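PDB 3O2P: cell division control protein 53 from Saccharomyces cerevisiae, which acts as the scaffold subunit of SCF E3 ubiquitin ligases that send target proteins for proteasomal degradation, and is represented here by its C-terminal neddylation domain. Local coordinates for residues Arg36-Pro39 with His40-Val44; Phe55-Val59 with Ser60-Arg64. All blocks are in the same frame, centred on the assembly; numbering follows the deposited sequence.

Contact 1 (Arg36-Pro39 with His40-Val44); sequences RNLP and HTTLV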
ATOM      1  N   ARG B  36     -19.667   0.514 -16.020  1.00 31.11           N
ATOM      2  CA  ARG B  36     -18.973  -0.655 -15.490  1.00 34.51           C
ATOM      3  C   ARG B  36     -17.454  -0.499 -15.409  1.00 30.29           C
ATOM      4  O   ARG B  36     -16.841  -0.806 -14.385  1.00 29.81           O
ATOM      5  CB  ARG B  36     -19.320  -1.878 -16.338  1.00 42.16           C
ATOM      6  CG  ARG B  36     -20.775  -2.278 -16.237  1.00 45.03           C
ATOM      7  CD  ARG B  36     -20.998  -3.007 -14.936  1.00 45.83           C
ATOM      8  NE  ARG B  36     -22.177  -2.532 -14.230  1.00 46.97           N
ATOM      9  CZ  ARG B  36     -22.525  -2.950 -13.020  1.00 50.08           C
ATOM     10  NH1 ARG B  36     -21.774  -3.844 -12.393  1.00 42.21           N
ATOM     11  NH2 ARG B  36     -23.621  -2.477 -12.439  1.00 56.30           N
ATOM     12  N   ASN B  37     -16.857  -0.031 -16.498  1.00 28.97           N
ATOM     13  CA  ASN B  37     -15.407   0.106 -16.605  1.00 30.90           C
ATOM     14  C   ASN B  37     -15.094   1.391 -17.368  1.00 34.89           C
ATOM     15  O   ASN B  37     -15.703   1.669 -18.397  1.00 36.58           O
ATOM     16  CB  ASN B  37     -14.824  -1.096 -17.345  1.00 42.60           C
ATOM     17  CG  ASN B  37     -13.633  -1.701 -16.631  1.00 56.85           C
ATOM     18  OD1 ASN B  37     -12.573  -1.075 -16.514  1.00 58.74           O
ATOM     19  ND2 ASN B  37     -13.800  -2.930 -16.149  1.00 54.20           N
ATOM     20  N   LEU B  38     -14.154   2.182 -16.872  1.00 29.03           N
ATOM     21  CA  LEU B  38     -13.925   3.484 -17.471  1.00 27.81           C
ATOM     22  C   LEU B  38     -12.518   3.999 -17.205  1.00 26.19           C
ATOM     23  O   LEU B  38     -11.997   3.883 -16.087  1.00 25.48           O
ATOM     24  CB  LEU B  38     -14.954   4.467 -16.914  1.00 35.21           C
ATOM     25  CG  LEU B  38     -15.766   5.375 -17.827  1.00 34.89           C
ATOM     26  CD1 LEU B  38     -16.318   4.615 -19.022  1.00 35.51           C
ATOM     27  CD2 LEU B  38     -16.888   6.024 -17.033  1.00 25.98           C
ATOM     28  N   PRO B  39     -11.901   4.591 -18.228  1.00 31.83           N
ATOM     29  CA  PRO B  39     -10.609   5.253 -18.022  1.00 34.03           C
ATOM     30  C   PRO B  39     -10.799   6.456 -17.104  1.00 29.12           C
ATOM     31  O   PRO B  39     -11.859   7.070 -17.147  1.00 26.77           O
ATOM     32  CB  PRO B  39     -10.219   5.721 -19.430  1.00 33.55           C
ATOM     33  CG  PRO B  39     -11.115   4.940 -20.373  1.00 35.67           C
ATOM     34  CD  PRO B  39     -12.380   4.711 -19.614  1.00 31.39           C
ATOM     35  N   HIS B  40      -9.792   6.773 -16.292  1.00 29.27           N
ATOM     36  CA  HIS B  40      -9.866   7.879 -15.341  1.00 28.36           C
ATOM     37  C   HIS B  40     -10.297   9.165 -16.008  1.00 29.04           C
ATOM     38  O   HIS B  40     -11.212   9.853 -15.547  1.00 28.10           O
ATOM     39  CB  HIS B  40      -8.506   8.088 -14.675  1.00 23.16           C
ATOM     40  CG  HIS B  40      -8.352   9.422 -14.020  1.00 21.82           C
ATOM     41  ND1 HIS B  40      -8.646   9.636 -12.691  1.00 21.06           N
ATOM     42  CD2 HIS B  40      -7.940  10.614 -14.516  1.00 18.58           C
ATOM     43  CE1 HIS B  40      -8.411  10.902 -12.391  1.00 27.39           C
ATOM     44  NE2 HIS B  40      -7.974  11.515 -13.477  1.00 29.65           N
ATOM     45  N   THR B  41      -9.619   9.493 -17.098  1.00 27.70           N
ATOM     46  CA  THR B  41      -9.926  10.690 -17.846  1.00 30.50           C
ATOM     47  C   THR B  41     -11.406  10.763 -18.229  1.00 33.18           C
ATOM     48  O   THR B  41     -12.061  11.797 -18.047  1.00 27.36           O
ATOM     49  CB  THR B  41      -9.037  10.773 -19.096  1.00 35.81           C
ATOM     50  OG1 THR B  41      -7.946  11.665 -18.833  1.00 39.96           O
ATOM     51  CG2 THR B  41      -9.832  11.262 -20.304  1.00 38.21           C
ATOM     52  N   THR B  42     -11.942   9.669 -18.755  1.00 28.34           N
ATOM     53  CA  THR B  42     -13.329   9.684 -19.208  1.00 32.62           C
ATOM     54  C   THR B  42     -14.314   9.840 -18.045  1.00 27.87           C
ATOM     55  O   THR B  42     -15.323  10.512 -18.188  1.00 27.02           O
ATOM     56  CB  THR B  42     -13.682   8.430 -20.018  1.00 35.21           C
ATOM     57  OG1 THR B  42     -12.654   8.184 -20.987  1.00 41.97           O
ATOM     58  CG2 THR B  42     -15.020   8.617 -20.720  1.00 28.95           C
ATOM     59  N   LEU B  43     -14.024   9.223 -16.900  1.00 31.88           N
ATOM     60  CA  LEU B  43     -14.914   9.333 -15.743  1.00 23.29           C
ATOM     61  C   LEU B  43     -14.957  10.767 -15.238  1.00 19.59           C
ATOM     62  O   LEU B  43     -16.029  11.308 -14.997  1.00 21.91           O
ATOM     63  CB  LEU B  43     -14.466   8.412 -14.609  1.00 17.98           C
ATOM     64  CG  LEU B  43     -15.210   8.579 -13.274  1.00 19.55           C
ATOM     65  CD1 LEU B  43     -16.729   8.403 -13.469  1.00 12.31           C
ATOM     66  CD2 LEU B  43     -14.683   7.599 -12.216  1.00 19.34           C
ATOM     67  N   VAL B  44     -13.780  11.372 -15.083  1.00 17.13           N
ATOM     68  CA  VAL B  44     -13.686  12.720 -14.548  1.00 21.96           C
ATOM     69  C   VAL B  44     -14.436  13.688 -15.455  1.00 25.01           C
ATOM     70  O   VAL B  44     -15.222  14.496 -14.982  1.00 23.49           O
ATOM     71  CB  VAL B  44     -12.224  13.184 -14.404  1.00 21.88           C
ATOM     72  CG1 VAL B  44     -12.177  14.685 -14.118  1.00 27.71           C
ATOM     73  CG2 VAL B  44     -11.510  12.386 -13.304  1.00 18.72           C
TER
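Pro39 and Leu43 are joined by a backbone hydrogen bond. Leu43 N donates to Pro39 O at 3.1 Å, with an N-H...O angle of 158°. This is the first i to i+4 bond of helix 40-51. Pro39 is the N-cap residue, so its carbonyl enters the helical bonding pattern while its ring stays outside the helix.

The apolar contacts fall into two groups. Leu38 meets Leu43 with its side chain crossing at about a right angle. The touching branch is CD2 of Leu38, which comes within 4.2 Å of Leu43 CB. Leu43 turns CG anti to its own backbone N (chi1 172°), and its side chain also packs on Ile28 and Ile31 of helix 8-35. Leu38 rests on Ile31 and Met32 of the same helix, so both leucines are buried against it. Farther out, the Pro39 ring and the Thr42 side chain lie alongside each other and point the same way. The closest side-chain pair is Pro39 CG and Thr42 OG1, at 3.6 Å. This is van der Waals packing of a hydroxyl against ring carbons.

The polar group of note is His40. Its CB lies 3.7 Å from Pro39 C. The imidazole is placed by its polar partners: ND1 is hydrogen-bonded to Tyr84 OH, and NE2 to the backbone of the chain of another protein. The ring is thus held at both nitrogens.

The axes of the short segments 37-39 and 40-44 run at 97° to each other. The arrangement is a sharp strand-to-helix turn with a proline N-cap, set in the winged-helix fold of the cullin neddylation domain.

Contact 2 (Phe55-Val59 with Ser60-Arg64); sequences FNAKV and SMVKR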
ATOM      1  N   PHE B  55     -23.538  22.434 -10.225  1.00 40.85           N
ATOM      2  CA  PHE B  55     -22.462  23.371  -9.947  1.00 39.30           C
ATOM      3  C   PHE B  55     -21.249  23.051 -10.808  1.00 34.32           C
ATOM      4  O   PHE B  55     -21.244  22.065 -11.545  1.00 35.95           O
ATOM      5  CB  PHE B  55     -22.092  23.361  -8.461  1.00 33.67           C
ATOM      6  CG  PHE B  55     -21.323  22.147  -8.039  1.00 37.67           C
ATOM      7  CD1 PHE B  55     -19.938  22.187  -7.951  1.00 31.54           C
ATOM      8  CD2 PHE B  55     -21.977  20.965  -7.736  1.00 40.04           C
ATOM      9  CE1 PHE B  55     -19.222  21.072  -7.569  1.00 24.68           C
ATOM     10  CE2 PHE B  55     -21.262  19.838  -7.352  1.00 39.98           C
ATOM     11  CZ  PHE B  55     -19.883  19.891  -7.271  1.00 28.30           C
ATOM     12  N   ASN B  56     -20.227  23.895 -10.722  1.00 32.68           N
ATOM     13  CA  ASN B  56     -19.010  23.687 -11.490  1.00 40.10           C
ATOM     14  C   ASN B  56     -17.981  22.842 -10.730  1.00 47.29           C
ATOM     15  O   ASN B  56     -17.187  23.354  -9.939  1.00 48.16           O
ATOM     16  CB  ASN B  56     -18.402  25.018 -11.924  1.00 39.51           C
ATOM     17  CG  ASN B  56     -17.162  24.829 -12.768  1.00 55.88           C
ATOM     18  OD1 ASN B  56     -16.080  25.313 -12.426  1.00 62.47           O
ATOM     19  ND2 ASN B  56     -17.304  24.090 -13.865  1.00 56.38           N
ATOM     20  N   ALA B  57     -18.008  21.540 -10.981  1.00 40.92           N
ATOM     21  CA  ALA B  57     -17.133  20.608 -10.291  1.00 32.11           C
ATOM     22  C   ALA B  57     -15.691  20.764 -10.755  1.00 28.66           C
ATOM     23  O   ALA B  57     -15.407  20.710 -11.950  1.00 29.61           O
ATOM     24  CB  ALA B  57     -17.613  19.178 -10.515  1.00 24.33           C
ATOM     25  N   LYS B  58     -14.786  20.970  -9.803  1.00 23.51           N
ATOM     26  CA  LYS B  58     -13.361  20.999 -10.095  1.00 23.63           C
ATOM     27  C   LYS B  58     -12.804  19.575 -10.065  1.00 34.12           C
ATOM     28  O   LYS B  58     -13.307  18.718  -9.329  1.00 33.21           O
ATOM     29  CB  LYS B  58     -12.619  21.856  -9.066  1.00 20.79           C
ATOM     30  CG  LYS B  58     -12.975  23.336  -9.091  1.00 20.68           C
ATOM     31  CD  LYS B  58     -12.579  23.999 -10.397  1.00 22.39           C
ATOM     32  CE  LYS B  58     -12.962  25.481 -10.353  1.00 29.43           C
ATOM     33  NZ  LYS B  58     -12.311  26.246 -11.457  1.00 27.56           N
ATOM     34  N   VAL B  59     -11.754  19.333 -10.846  1.00 23.26           N
ATOM     35  CA  VAL B  59     -11.173  18.005 -10.935  1.00 26.58           C
ATOM     36  C   VAL B  59     -10.785  17.509  -9.543  1.00 28.33           C
ATOM     37  O   VAL B  59     -11.041  16.357  -9.182  1.00 24.22           O
ATOM     38  CB  VAL B  59      -9.943  17.993 -11.864  1.00 26.87           C
ATOM     39  CG1 VAL B  59      -9.192  16.661 -11.760  1.00 19.56           C
ATOM     40  CG2 VAL B  59     -10.363  18.279 -13.305  1.00 26.57           C
ATOM     41  N   SER B  60     -10.178  18.393  -8.761  1.00 19.70           N
ATOM     42  CA  SER B  60      -9.738  18.042  -7.420  1.00 24.59           C
ATOM     43  C   SER B  60     -10.905  17.563  -6.561  1.00 24.85           C
ATOM     44  O   SER B  60     -10.733  16.696  -5.711  1.00 19.18           O
ATOM     45  CB  SER B  60      -9.045  19.229  -6.756  1.00 24.90           C
ATOM     46  OG  SER B  60      -9.962  20.270  -6.502  1.00 30.88           O
ATOM     47  N   MET B  61     -12.090  18.129  -6.775  1.00 20.85           N
ATOM     48  CA  MET B  61     -13.260  17.681  -6.028  1.00 24.16           C
ATOM     49  C   MET B  61     -13.666  16.300  -6.481  1.00 19.81           C
ATOM     50  O   MET B  61     -14.020  15.449  -5.661  1.00 22.08           O
ATOM     51  CB  MET B  61     -14.442  18.624  -6.230  1.00 25.23           C
ATOM     52  CG  MET B  61     -14.215  20.013  -5.717  1.00 27.60           C
ATOM     53  SD  MET B  61     -15.510  21.079  -6.333  1.00 28.40           S
ATOM     54  CE  MET B  61     -14.973  22.658  -5.658  1.00 32.26           C
ATOM     55  N   VAL B  62     -13.631  16.085  -7.793  1.00 19.60           N
ATOM     56  CA  VAL B  62     -14.021  14.795  -8.350  1.00 21.56           C
ATOM     57  C   VAL B  62     -13.088  13.679  -7.870  1.00 19.32           C
ATOM     58  O   VAL B  62     -13.540  12.594  -7.506  1.00 20.31           O
ATOM     59  CB  VAL B  62     -14.076  14.819  -9.882  1.00 17.66           C
ATOM     60  CG1 VAL B  62     -14.454  13.424 -10.421  1.00 17.08           C
ATOM     61  CG2 VAL B  62     -15.095  15.840 -10.348  1.00 13.47           C
ATOM     62  N   LYS B  63     -11.794  13.969  -7.848  1.00 17.29           N
ATOM     63  CA  LYS B  63     -10.800  13.017  -7.380  1.00 18.40           C
ATOM     64  C   LYS B  63     -10.985  12.653  -5.907  1.00 18.03           C
ATOM     65  O   LYS B  63     -10.825  11.489  -5.551  1.00 19.67           O
ATOM     66  CB  LYS B  63      -9.399  13.549  -7.644  1.00 15.41           C
ATOM     67  CG  LYS B  63      -9.145  13.761  -9.122  1.00 30.15           C
ATOM     68  CD  LYS B  63      -7.684  14.026  -9.401  1.00 28.60           C
ATOM     69  CE  LYS B  63      -6.842  12.840  -9.020  1.00 22.12           C
ATOM     70  NZ  LYS B  63      -5.400  13.163  -9.079  1.00 26.53           N
ATOM     71  N   ARG B  64     -11.311  13.629  -5.060  1.00 17.65           N
ATOM     72  CA  ARG B  64     -11.654  13.329  -3.665  1.00 20.38           C
ATOM     73  C   ARG B  64     -12.844  12.364  -3.594  1.00 20.64           C
ATOM     74  O   ARG B  64     -12.814  11.378  -2.855  1.00 20.44           O
ATOM     75  CB  ARG B  64     -11.947  14.601  -2.850  1.00 21.40           C
ATOM     76  CG  ARG B  64     -10.713  15.483  -2.634  1.00 41.07           C
ATOM     77  CD  ARG B  64     -10.853  16.438  -1.438  1.00 48.45           C
ATOM     78  NE  ARG B  64     -12.031  17.299  -1.518  1.00 54.51           N
ATOM     79  CZ  ARG B  64     -12.128  18.376  -2.291  1.00 58.46           C
ATOM     80  NH1 ARG B  64     -11.115  18.736  -3.070  1.00 60.66           N
ATOM     81  NH2 ARG B  64     -13.240  19.092  -2.285  1.00 55.84           N
TER
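Met61 points its sulfur at the edge of the Phe55 ring. The two side chains cross obliquely, and Met61 SD lies 3.9 Å from Phe55 CE1. It sits near the ring plane, 80° off the normal, in an edge-on Met-aromatic contact. Met61 is extended beyond CG, with CG anti to the carbonyl carbon (chi1 -63°). This carries the sulfur back past the helix start. There Met61 SD also receives a weak but straight hydrogen bond from Lys58 N, at 3.5 Å and 168°. Met61 CE, the methyl end, rests 4.0 Å from Lys58 CG. An alanine in place of Met61 would remove the sulfur and methyl, and would probably leave the Phe55 edge and Lys58 N without these partners.

Ala57 and Val62 meet methyl to methyl, Ala57 CB to Val62 CG2 at 4.2 Å. Val62 also packs on Cys47 and Ile48 of helix 40-51.

Val59 and Lys63 lie side by side and point the same way. Val59 CG1 touches Lys63 CD at 3.8 Å. The lysine chain bends farther out, and outside this contact its NZ forms a salt bridge with an acidic side chain on the chain of another protein.

Lys58 is the N-cap of helix 59-71. Lys58 O accepts a hydrogen bond from Val62 N at 3.1 Å, and a weak one from Met61 N. Lys63 N reaches Val59 O at 2.8 Å.

The chemistry is therefore mixed. Carbonyls start the helix, while the thioether links the preceding loop to its first turn through both an aromatic edge and a peptide N-H.

Both contacts are helix starts, and both are partly buried. Contact 1 turns a strand into helix 40-51, whereas contact 2 leads a loop into helix 59-71. The centre of contact 2 lies nearer the chain centre, about 7 Å away against 12 Å. Each has side chains packed on helix 8-35. In contact 1 leucines, and a proline beside a threonine, carry the packing; in contact 2 a sulfur and an aromatic ring join in. Their helices meet directly: Val44 CG1 lies 4.1 Å from Val59 CG2, and His40 CE1 touches Lys63 CE. His40 and Lys63 both reach the chain of another protein, so the two contacts share an interface as well as a core.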